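Local coordinates for protein putative chitobiase (Bacteroides thetaiotaomicron, PDB 3HNM) that is of unknown function but, as an F5/8 type C domain of a putative chitobiase, may bind carbohydrate, at residues A[91-103]-A[112-124]. Residues are numbered along the deposited sequence; the frame is centred on the assembly and turned at random.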
ATOM      1  N   HIS A  91     -11.823   1.282  10.748  1.00 39.79           N
ATOM      2  CA  HIS A  91     -10.666   1.844  11.427  1.00 40.01           C
ATOM      3  C   HIS A  91     -10.023   3.046  10.738  1.00 40.82           C
ATOM      4  O   HIS A  91      -8.880   2.959  10.288  1.00 41.51           O
ATOM      5  CB  HIS A  91      -9.588   0.773  11.613  1.00 38.77           C
ATOM      6  CG  HIS A  91      -9.982  -0.354  12.518  1.00 37.40           C
ATOM      7  ND1 HIS A  91     -10.773  -1.402  12.101  1.00 36.54           N
ATOM      8  CD2 HIS A  91      -9.632  -0.633  13.795  1.00 36.37           C
ATOM      9  CE1 HIS A  91     -10.889  -2.280  13.080  1.00 34.04           C
ATOM     10  NE2 HIS A  91     -10.204  -1.839  14.118  1.00 34.15           N
ATOM     11  N   VAL A  92     -10.744   4.162  10.661  1.00 40.02           N
ATOM     12  CA  VAL A  92     -10.191   5.358  10.034  1.00 37.45           C
ATOM     13  C   VAL A  92      -9.203   6.013  11.000  1.00 37.29           C
ATOM     14  O   VAL A  92      -8.272   6.703  10.576  1.00 38.26           O
ATOM     15  CB  VAL A  92     -11.292   6.378   9.652  1.00 34.60           C
ATOM     16  CG1 VAL A  92     -12.176   5.803   8.568  1.00 33.02           C
ATOM     17  CG2 VAL A  92     -12.116   6.736  10.867  1.00 36.04           C
ATOM     18  N   TRP A  93      -9.400   5.788  12.298  1.00 35.57           N
ATOM     19  CA  TRP A  93      -8.499   6.356  13.299  1.00 35.68           C
ATOM     20  C   TRP A  93      -7.177   5.573  13.299  1.00 36.09           C
ATOM     21  O   TRP A  93      -6.156   6.046  13.809  1.00 35.36           O
ATOM     22  CB  TRP A  93      -9.131   6.332  14.718  1.00 34.50           C
ATOM     23  CG  TRP A  93      -9.446   4.948  15.244  1.00 34.50           C
ATOM     24  CD1 TRP A  93     -10.588   4.244  15.032  1.00 35.49           C
ATOM     25  CD2 TRP A  93      -8.541   4.044  15.905  1.00 34.01           C
ATOM     26  NE1 TRP A  93     -10.452   2.952  15.498  1.00 34.30           N
ATOM     27  CE2 TRP A  93      -9.204   2.805  16.037  1.00 33.23           C
ATOM     28  CE3 TRP A  93      -7.234   4.160  16.385  1.00 33.00           C
ATOM     29  CZ2 TRP A  93      -8.611   1.696  16.623  1.00 32.41           C
ATOM     30  CZ3 TRP A  93      -6.641   3.052  16.970  1.00 33.20           C
ATOM     31  CH2 TRP A  93      -7.330   1.837  17.082  1.00 33.00           C
ATOM     32  N   ALA A  94      -7.191   4.384  12.699  1.00 36.09           N
ATOM     33  CA  ALA A  94      -6.004   3.536  12.653  1.00 35.82           C
ATOM     34  C   ALA A  94      -5.009   3.895  11.551  1.00 34.59           C
ATOM     35  O   ALA A  94      -3.845   3.514  11.633  1.00 33.91           O
ATOM     36  CB  ALA A  94      -6.423   2.083  12.524  1.00 36.87           C
ATOM     37  N   GLY A  95      -5.466   4.621  10.531  1.00 33.65           N
ATOM     38  CA  GLY A  95      -4.580   5.017   9.448  1.00 33.01           C
ATOM     39  C   GLY A  95      -3.568   5.994  10.002  1.00 32.08           C
ATOM     40  O   GLY A  95      -3.809   7.196  10.045  1.00 32.77           O
ATOM     41  N   THR A  96      -2.422   5.477  10.422  1.00 30.94           N
ATOM     42  CA  THR A  96      -1.412   6.319  11.027  1.00 29.01           C
ATOM     43  C   THR A  96      -0.060   6.288  10.338  1.00 27.13           C
ATOM     44  O   THR A  96       0.958   6.640  10.937  1.00 26.67           O
ATOM     45  CB  THR A  96      -1.257   5.948  12.521  1.00 29.54           C
ATOM     46  OG1 THR A  96      -1.149   4.525  12.649  1.00 28.75           O
ATOM     47  CG2 THR A  96      -2.470   6.428  13.319  1.00 29.45           C
ATOM     48  N   SER A  97      -0.046   5.875   9.075  1.00 25.62           N
ATOM     49  CA  SER A  97       1.202   5.813   8.313  1.00 23.80           C
ATOM     50  C   SER A  97       1.859   7.188   8.369  1.00 24.44           C
ATOM     51  O   SER A  97       1.237   8.193   8.028  1.00 24.49           O
ATOM     52  CB  SER A  97       0.911   5.421   6.868  1.00 22.75           C
ATOM     53  OG  SER A  97       0.136   4.235   6.806  1.00 20.17           O
ATOM     54  N   LYS A  98       3.119   7.220   8.795  1.00 24.84           N
ATOM     55  CA  LYS A  98       3.858   8.466   8.943  1.00 24.67           C
ATOM     56  C   LYS A  98       5.100   8.605   8.065  1.00 26.44           C
ATOM     57  O   LYS A  98       5.397   9.690   7.569  1.00 28.19           O
ATOM     58  CB  LYS A  98       4.244   8.655  10.410  1.00 21.07           C
ATOM     59  CG  LYS A  98       5.079   9.869  10.678  1.00 18.70           C
ATOM     60  CD  LYS A  98       4.946  10.265  12.112  1.00 19.63           C
ATOM     61  CE  LYS A  98       6.106  11.123  12.563  1.00 20.36           C
ATOM     62  NZ  LYS A  98       7.342  10.281  12.655  1.00 21.41           N
ATOM     63  N   ALA A  99       5.834   7.519   7.873  1.00 26.78           N
ATOM     64  CA  ALA A  99       7.027   7.563   7.049  1.00 26.79           C
ATOM     65  C   ALA A  99       7.264   6.187   6.472  1.00 28.35           C
ATOM     66  O   ALA A  99       6.759   5.188   6.987  1.00 29.88           O
ATOM     67  CB  ALA A  99       8.233   8.011   7.875  1.00 25.15           C
ATOM     68  N   GLY A 100       8.036   6.137   5.395  1.00 29.57           N
ATOM     69  CA  GLY A 100       8.323   4.869   4.749  1.00 30.16           C
ATOM     70  C   GLY A 100       8.793   5.077   3.323  1.00 30.29           C
ATOM     71  O   GLY A 100       9.086   6.199   2.927  1.00 32.18           O
ATOM     72  N   TYR A 101       8.843   3.996   2.552  1.00 29.50           N
ATOM     73  CA  TYR A 101       9.304   4.062   1.184  1.00 28.23           C
ATOM     74  C   TYR A 101       8.681   2.953   0.346  1.00 28.78           C
ATOM     75  O   TYR A 101       7.985   2.096   0.877  1.00 30.19           O
ATOM     76  CB  TYR A 101      10.826   3.943   1.167  1.00 25.92           C
ATOM     77  CG  TYR A 101      11.326   2.627   1.717  1.00 23.79           C
ATOM     78  CD1 TYR A 101      11.390   2.382   3.097  1.00 22.64           C
ATOM     79  CD2 TYR A 101      11.728   1.614   0.851  1.00 22.47           C
ATOM     80  CE1 TYR A 101      11.849   1.154   3.583  1.00 20.60           C
ATOM     81  CE2 TYR A 101      12.179   0.400   1.321  1.00 20.50           C
ATOM     82  CZ  TYR A 101      12.239   0.174   2.676  1.00 21.13           C
ATOM     83  OH  TYR A 101      12.692  -1.039   3.101  1.00 21.76           O
ATOM     84  N   VAL A 102       8.931   2.978  -0.962  1.00 29.49           N
ATOM     85  CA  VAL A 102       8.391   1.979  -1.884  1.00 30.40           C
ATOM     86  C   VAL A 102       9.507   1.583  -2.842  1.00 31.42           C
ATOM     87  O   VAL A 102      10.187   2.453  -3.376  1.00 32.88           O
ATOM     88  CB  VAL A 102       7.172   2.573  -2.666  1.00 30.54           C
ATOM     89  CG1 VAL A 102       7.531   3.915  -3.241  1.00 29.32           C
ATOM     90  CG2 VAL A 102       6.709   1.622  -3.751  1.00 28.85           C
ATOM     91  N   GLU A 103       9.717   0.282  -3.032  1.00 32.38           N
ATOM     92  CA  GLU A 103      10.763  -0.210  -3.936  1.00 33.93           C
ATOM     93  C   GLU A 103      10.059  -0.721  -5.196  1.00 34.02           C
ATOM     94  O   GLU A 103       8.837  -0.656  -5.265  1.00 34.16           O
ATOM     95  CB  GLU A 103      11.576  -1.352  -3.281  1.00 35.29           C
ATOM     96  CG  GLU A 103      12.206  -1.047  -1.897  1.00 38.14           C
ATOM     97  CD  GLU A 103      12.873  -2.278  -1.252  1.00 40.20           C
ATOM     98  OE1 GLU A 103      13.361  -2.203  -0.089  1.00 39.94           O
ATOM     99  OE2 GLU A 103      12.913  -3.337  -1.916  1.00 41.77           O
ATOM    100  N   VAL A 112      14.846  -1.943  -6.504  1.00 32.87           N
ATOM    101  CA  VAL A 112      15.488  -0.629  -6.573  1.00 34.33           C
ATOM    102  C   VAL A 112      14.569   0.398  -5.925  1.00 35.58           C
ATOM    103  O   VAL A 112      13.395   0.457  -6.283  1.00 36.40           O
ATOM    104  CB  VAL A 112      15.726  -0.179  -8.006  1.00 34.81           C
ATOM    105  CG1 VAL A 112      14.535  -0.533  -8.881  1.00 35.12           C
ATOM    106  CG2 VAL A 112      15.931   1.330  -8.014  1.00 35.49           C
ATOM    107  N   LYS A 113      15.083   1.212  -4.997  1.00 35.89           N
ATOM    108  CA  LYS A 113      14.237   2.220  -4.320  1.00 36.39           C
ATOM    109  C   LYS A 113      13.699   3.284  -5.275  1.00 35.56           C
ATOM    110  O   LYS A 113      14.377   3.699  -6.199  1.00 35.76           O
ATOM    111  CB  LYS A 113      14.982   2.932  -3.173  1.00 37.45           C
ATOM    112  CG  LYS A 113      15.018   2.187  -1.834  1.00 40.68           C
ATOM    113  CD  LYS A 113      15.485   3.104  -0.664  1.00 43.20           C
ATOM    114  CE  LYS A 113      15.535   2.349   0.695  1.00 44.42           C
ATOM    115  NZ  LYS A 113      15.903   3.192   1.891  1.00 42.04           N
ATOM    116  N   LEU A 114      12.470   3.716  -5.034  1.00 35.68           N
ATOM    117  CA  LEU A 114      11.846   4.718  -5.868  1.00 35.95           C
ATOM    118  C   LEU A 114      11.725   6.054  -5.161  1.00 38.27           C
ATOM    119  O   LEU A 114      12.132   7.095  -5.688  1.00 40.10           O
ATOM    120  CB  LEU A 114      10.466   4.247  -6.308  1.00 33.93           C
ATOM    121  CG  LEU A 114      10.452   3.375  -7.560  1.00 33.87           C
ATOM    122  CD1 LEU A 114      11.580   2.375  -7.522  1.00 32.34           C
ATOM    123  CD2 LEU A 114       9.117   2.672  -7.667  1.00 33.40           C
ATOM    124  N   LYS A 115      11.176   6.034  -3.953  1.00 38.72           N
ATOM    125  CA  LYS A 115      10.997   7.265  -3.200  1.00 38.04           C
ATOM    126  C   LYS A 115      10.811   6.989  -1.718  1.00 36.83           C
ATOM    127  O   LYS A 115      10.703   5.846  -1.289  1.00 35.96           O
ATOM    128  CB  LYS A 115       9.777   8.011  -3.742  1.00 38.93           C
ATOM    129  CG  LYS A 115       9.772   9.496  -3.464  1.00 42.36           C
ATOM    130  CD  LYS A 115      10.875  10.201  -4.254  1.00 45.54           C
ATOM    131  CE  LYS A 115      10.850  11.715  -4.019  1.00 46.49           C
ATOM    132  NZ  LYS A 115       9.521  12.303  -4.379  1.00 47.12           N
ATOM    133  N   ASP A 116      10.788   8.064  -0.948  1.00 36.87           N
ATOM    134  CA  ASP A 116      10.606   7.989   0.480  1.00 37.10           C
ATOM    135  C   ASP A 116       9.458   8.911   0.866  1.00 37.90           C
ATOM    136  O   ASP A 116       9.655  10.101   1.114  1.00 38.87           O
ATOM    137  CB  ASP A 116      11.873   8.428   1.199  1.00 38.37           C
ATOM    138  CG  ASP A 116      12.880   7.315   1.329  1.00 40.12           C
ATOM    139  OD1 ASP A 116      13.073   6.575   0.340  1.00 41.70           O
ATOM    140  OD2 ASP A 116      13.487   7.185   2.416  1.00 40.41           O
ATOM    141  N   TRP A 117       8.256   8.353   0.912  1.00 36.22           N
ATOM    142  CA  TRP A 117       7.063   9.108   1.252  1.00 35.23           C
ATOM    143  C   TRP A 117       6.985   9.455   2.745  1.00 34.22           C
ATOM    144  O   TRP A 117       7.721   8.904   3.556  1.00 34.47           O
ATOM    145  CB  TRP A 117       5.844   8.288   0.847  1.00 35.25           C
ATOM    146  CG  TRP A 117       5.816   6.920   1.458  1.00 34.72           C
ATOM    147  CD1 TRP A 117       6.372   5.770   0.957  1.00 34.43           C
ATOM    148  CD2 TRP A 117       5.225   6.566   2.702  1.00 34.20           C
ATOM    149  NE1 TRP A 117       6.158   4.729   1.815  1.00 32.57           N
ATOM    150  CE2 TRP A 117       5.454   5.192   2.898  1.00 33.99           C
ATOM    151  CE3 TRP A 117       4.520   7.278   3.679  1.00 35.16           C
ATOM    152  CZ2 TRP A 117       5.003   4.517   4.030  1.00 34.37           C
ATOM    153  CZ3 TRP A 117       4.076   6.605   4.803  1.00 35.00           C
ATOM    154  CH2 TRP A 117       4.318   5.244   4.968  1.00 34.50           C
ATOM    155  N   THR A 118       6.092  10.380   3.089  1.00 34.07           N
ATOM    156  CA  THR A 118       5.855  10.811   4.469  1.00 34.02           C
ATOM    157  C   THR A 118       4.473  11.443   4.555  1.00 36.01           C
ATOM    158  O   THR A 118       4.182  12.382   3.826  1.00 38.08           O
ATOM    159  CB  THR A 118       6.870  11.867   4.958  1.00 32.09           C
ATOM    160  OG1 THR A 118       7.263  12.701   3.866  1.00 31.61           O
ATOM    161  CG2 THR A 118       8.082  11.207   5.578  1.00 31.27           C
ATOM    162  N   SER A 119       3.621  10.927   5.436  1.00 37.54           N
ATOM    163  CA  SER A 119       2.279  11.474   5.613  1.00 37.72           C
ATOM    164  C   SER A 119       2.377  12.488   6.763  1.00 38.37           C
ATOM    165  O   SER A 119       3.031  12.233   7.780  1.00 38.35           O
ATOM    166  CB  SER A 119       1.299  10.340   5.937  1.00 37.85           C
ATOM    167  OG  SER A 119      -0.043  10.780   6.030  1.00 36.36           O
ATOM    168  N   PRO A 120       1.741  13.656   6.603  1.00 38.93           N
ATOM    169  CA  PRO A 120       1.716  14.763   7.569  1.00 39.16           C
ATOM    170  C   PRO A 120       0.813  14.584   8.792  1.00 38.59           C
ATOM    171  O   PRO A 120       1.066  15.191   9.835  1.00 39.52           O
ATOM    172  CB  PRO A 120       1.273  15.937   6.716  1.00 38.91           C
ATOM    173  CG  PRO A 120       0.240  15.281   5.854  1.00 40.89           C
ATOM    174  CD  PRO A 120       0.940  13.995   5.415  1.00 39.68           C
ATOM    175  N   LYS A 121      -0.232  13.765   8.672  1.00 37.25           N
ATOM    176  CA  LYS A 121      -1.155  13.545   9.787  1.00 35.78           C
ATOM    177  C   LYS A 121      -1.860  12.191   9.770  1.00 35.65           C
ATOM    178  O   LYS A 121      -1.846  11.459   8.773  1.00 36.06           O
ATOM    179  CB  LYS A 121      -2.223  14.641   9.803  1.00 34.99           C
ATOM    180  CG  LYS A 121      -3.244  14.553   8.663  1.00 34.26           C
ATOM    181  CD  LYS A 121      -4.256  15.697   8.733  1.00 34.07           C
ATOM    182  CE  LYS A 121      -5.190  15.717   7.522  1.00 34.00           C
ATOM    183  NZ  LYS A 121      -6.113  16.888   7.528  1.00 29.48           N
ATOM    184  N   ILE A 122      -2.492  11.867  10.889  1.00 34.28           N
ATOM    185  CA  ILE A 122      -3.244  10.629  10.997  1.00 33.90           C
ATOM    186  C   ILE A 122      -4.420  10.721  10.017  1.00 34.93           C
ATOM    187  O   ILE A 122      -4.987  11.796   9.816  1.00 33.25           O
ATOM    188  CB  ILE A 122      -3.766  10.446  12.444  1.00 32.36           C
ATOM    189  CG1 ILE A 122      -2.577  10.355  13.399  1.00 32.21           C
ATOM    190  CG2 ILE A 122      -4.629   9.210  12.548  1.00 31.26           C
ATOM    191  CD1 ILE A 122      -2.936  10.118  14.838  1.00 29.57           C
ATOM    192  N   GLY A 123      -4.770   9.607   9.389  1.00 37.02           N
ATOM    193  CA  GLY A 123      -5.884   9.616   8.454  1.00 41.02           C
ATOM    194  C   GLY A 123      -5.829  10.705   7.392  1.00 43.94           C
ATOM    195  O   GLY A 123      -6.763  11.497   7.231  1.00 44.83           O
ATOM    196  N   GLU A 124      -4.712  10.748   6.670  1.00 45.92           N
ATOM    197  CA  GLU A 124      -4.491  11.717   5.593  1.00 45.00           C
ATOM    198  C   GLU A 124      -5.166  11.155   4.363  1.00 43.76           C
ATOM    199  O   GLU A 124      -4.883  10.047   3.949  1.00 42.60           O
ATOM    200  CB  GLU A 124      -3.009  11.861   5.307  1.00 45.99           C
ATOM    201  CG  GLU A 124      -2.710  12.745   4.130  1.00 48.61           C
ATOM    202  CD  GLU A 124      -3.025  14.182   4.423  1.00 50.55           C
ATOM    203  OE1 GLU A 124      -2.684  14.627   5.537  1.00 52.15           O
ATOM    204  OE2 GLU A 124      -3.595  14.875   3.552  1.00 52.43           O
TER
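Trp117 lays one face of its indole against the backbone of Ala99 and Gly100. Ala99 C lies 3.4 Å above the plane of the Trp117 ring, offset toward the rim, and Gly100 C lies over the same face. Tyr101 O lies at the ring edge, in plane, and takes a weak hydrogen bond from Trp117 NE1 (3.3 Å). The side chain reaches this place because CG sits between the backbone N and the carbonyl carbon (chi1 56°). Gly100 has no side chain, and a CB there would run into the indole. Phe141 stacks on Trp117, and Phe82 meets it edge-to-face. A leucine in place of Trp117 would probably cost Tyr101 O its weak bond from the indole N-H and open a gap against the Ala99-Gly100 backbone.

The Tyr101 ring carries Lys113 on one face. Lys113 NZ stands 4.5 Å from the ring centroid, only 6° off the normal, a cation-pi contact. CE adds a CH-pi contact over the same face. Glu103 CG lies at the ring edge, and Glu103 OE2 pairs with Arg140.

Between the strands, Leu114 N bonds to Val102 O at 3.1 Å. Val102 N makes a weak bond to Lys115 O. The register slips by one residue between Val102 and Glu103, a beta bulge. Outside the hairpin, Ser119 N bonds to Lys98 O of strand 97-98 at 3.0 Å. Gly123 N bonds to Gly95 O at 2.7 Å. Beside that bond, Ile122 CG2 packs alongside Thr96 CG2 at 3.6 Å.

Strands 100-105 and 111-115 form a beta hairpin at one margin of the five-stranded antiparallel sheet. Trp117 and Leu114 also touch strand 127-136 of the other sheet, as expected for the beta-sandwich of an F5/8 type C domain.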